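Local coordinates for histone acetyltransferase HPA2 and related acetyltransferases (Corynebacterium glutamicum ATCC 13032, PDB 2QEC) that probably acts as a GNAT-family acetyltransferase, transferring an acyl group, most likely acetyl from acetyl-CoA, to an acceptor substrate, at the interface of chains A and B. Residues are numbered along the deposited sequence; one frame, centred on the assembly and turned at random. Chains: chain A/B, Histone acetyltransferase HPA2 and related acetyltransferases.

The interface of chains A and B. Residues chain A 119, 179-183, 194; chain B 122-123, 196, 199.
B:Phe123 packs against strand 178-183 of chain A in one patch of a two-fold symmetric interface between two GNAT-fold subunits, a worked example of an aromatic residue seated on a partner's strand. A twin patch, with the chains exchanged, belongs to the same interface; the deposited pair may be the biological dimer, though the structure alone does not show it. Apolar packing centres on B:Phe123, a loop residue with 98 Å² of its surface buried by chain A. With CG beside its backbone N (chi1 -60°), its ring lays one face over the A:Leu180–A:Gly181 peptide, which is offset toward the rim. The ring's tip, CZ, presses tightly on the methyl CB of A:Ala194 at 3.3 Å, while A:Ile183 CG1 meets the rim in plane, 3.8 Å from CE1. A:Leu180 serves two aromatics: its CB lies 3.9 Å from B:Phe123 CE2, and its CD2 methyl sits over the indole of B:Trp196, 3.9 Å from the five-membered ring's centroid.

Direct polar contact comes from the same indole. B:Trp196 donates NE1-H to the carbonyl A:Pro179 O at 3.1 Å, fairly straight (159° at H). The carbonyl receives it on a lone pair and lies close to the indole plane, so edge and face of one ring grip successive residues.

The backbone of B:Lys122 carries the water bridges. One water joins its N to A:Phe119 O; a second sits close to B:Lys122 O and more distantly, 3.3 Å, from A:Tyr182 O. That B:Lys122 carbonyl also meets the in-plane edge of the A:Phe119 ring, its O 3.7 Å from CD1.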
# COMPACT_ATOMS: atom_id res chain seq x y z
N PHE A 119 7.44 6.33 1.62
CA PHE A 119 6.11 6.09 1.05
C PHE A 119 5.92 4.67 0.54
O PHE A 119 4.82 4.30 0.15
CB PHE A 119 5.86 7.11 -0.05
CG PHE A 119 5.70 8.51 0.46
CD1 PHE A 119 4.50 8.95 0.96
CD2 PHE A 119 6.78 9.39 0.47
CE1 PHE A 119 4.34 10.22 1.44
CE2 PHE A 119 6.63 10.68 0.97
CZ PHE A 119 5.40 11.10 1.44
N PRO A 179 -3.51 2.02 -7.82
CA PRO A 179 -2.94 3.21 -7.19
C PRO A 179 -2.91 3.12 -5.66
O PRO A 179 -3.81 2.57 -5.05
CB PRO A 179 -3.91 4.35 -7.61
CG PRO A 179 -5.20 3.67 -8.00
CD PRO A 179 -4.81 2.29 -8.50
N LEU A 180 -1.87 3.70 -5.07
CA LEU A 180 -1.81 3.96 -3.64
C LEU A 180 -2.19 5.44 -3.40
O LEU A 180 -3.11 5.73 -2.67
CB LEU A 180 -0.40 3.67 -3.14
CG LEU A 180 0.05 2.20 -3.13
CD1 LEU A 180 1.55 2.11 -2.77
CD2 LEU A 180 -0.71 1.41 -2.08
N GLY A 181 -1.52 6.35 -4.07
CA GLY A 181 -1.90 7.77 -4.01
C GLY A 181 -0.74 8.64 -4.45
O GLY A 181 0.30 8.12 -4.85
N TYR A 182 -0.92 9.96 -4.40
CA TYR A 182 0.12 10.89 -4.84
C TYR A 182 1.08 11.20 -3.70
O TYR A 182 0.67 11.35 -2.55
CB TYR A 182 -0.49 12.17 -5.42
CG TYR A 182 -1.13 11.94 -6.76
CD1 TYR A 182 -0.36 11.99 -7.92
CD2 TYR A 182 -2.49 11.64 -6.86
CE1 TYR A 182 -0.95 11.77 -9.16
CE2 TYR A 182 -3.09 11.42 -8.09
CZ TYR A 182 -2.33 11.49 -9.22
OH TYR A 182 -2.92 11.26 -10.44
N ILE A 183 2.37 11.23 -4.02
CA ILE A 183 3.40 11.62 -3.06
C ILE A 183 3.59 13.14 -3.15
O ILE A 183 3.82 13.68 -4.25
CB ILE A 183 4.75 10.88 -3.35
CG1 ILE A 183 4.59 9.40 -3.10
CG2 ILE A 183 5.91 11.53 -2.56
CD1 ILE A 183 5.66 8.55 -3.68
N ALA A 194 2.22 6.90 -6.58
CA ALA A 194 2.69 5.63 -6.05
C ALA A 194 1.70 4.56 -6.46
O ALA A 194 0.48 4.76 -6.31
CB ALA A 194 2.72 5.70 -4.50
N LYS B 122 1.07 5.43 3.52
CA LYS B 122 1.14 6.85 3.88
C LYS B 122 0.43 7.68 2.83
O LYS B 122 1.01 8.56 2.21
CB LYS B 122 2.60 7.30 3.99
CG LYS B 122 3.41 6.49 5.00
CD LYS B 122 2.98 6.78 6.44
CE LYS B 122 3.95 6.19 7.49
NZ LYS B 122 3.44 6.41 8.88
N PHE B 123 -0.82 7.36 2.62
CA PHE B 123 -1.67 8.02 1.64
C PHE B 123 -3.05 8.04 2.28
O PHE B 123 -3.36 7.17 3.07
CB PHE B 123 -1.72 7.22 0.35
CG PHE B 123 -0.37 7.03 -0.28
CD1 PHE B 123 0.16 8.03 -1.04
CD2 PHE B 123 0.38 5.88 -0.05
CE1 PHE B 123 1.44 7.90 -1.60
CE2 PHE B 123 1.62 5.73 -0.59
CZ PHE B 123 2.15 6.75 -1.39
N TRP B 196 -5.83 -3.37 0.85
CA TRP B 196 -6.07 -2.05 0.32
C TRP B 196 -7.12 -2.11 -0.76
O TRP B 196 -6.90 -2.77 -1.79
CB TRP B 196 -4.76 -1.58 -0.32
CG TRP B 196 -4.67 -0.17 -0.84
CD1 TRP B 196 -4.57 0.21 -2.14
CD2 TRP B 196 -4.57 1.03 -0.07
NE1 TRP B 196 -4.44 1.57 -2.23
CE2 TRP B 196 -4.43 2.10 -0.97
CE3 TRP B 196 -4.59 1.30 1.30
CZ2 TRP B 196 -4.31 3.42 -0.55
CZ3 TRP B 196 -4.48 2.62 1.73
CH2 TRP B 196 -4.33 3.66 0.81
N PRO B 199 -7.93 3.80 -4.46
CA PRO B 199 -8.73 4.93 -4.88
C PRO B 199 -8.95 4.83 -6.37
O PRO B 199 -8.30 4.03 -7.04
CB PRO B 199 -7.87 6.12 -4.48
CG PRO B 199 -6.47 5.63 -4.62
CD PRO B 199 -6.55 4.19 -4.15
O HOH W 1 3.02 3.82 2.25
O HOH W 2 0.83 10.75 0.67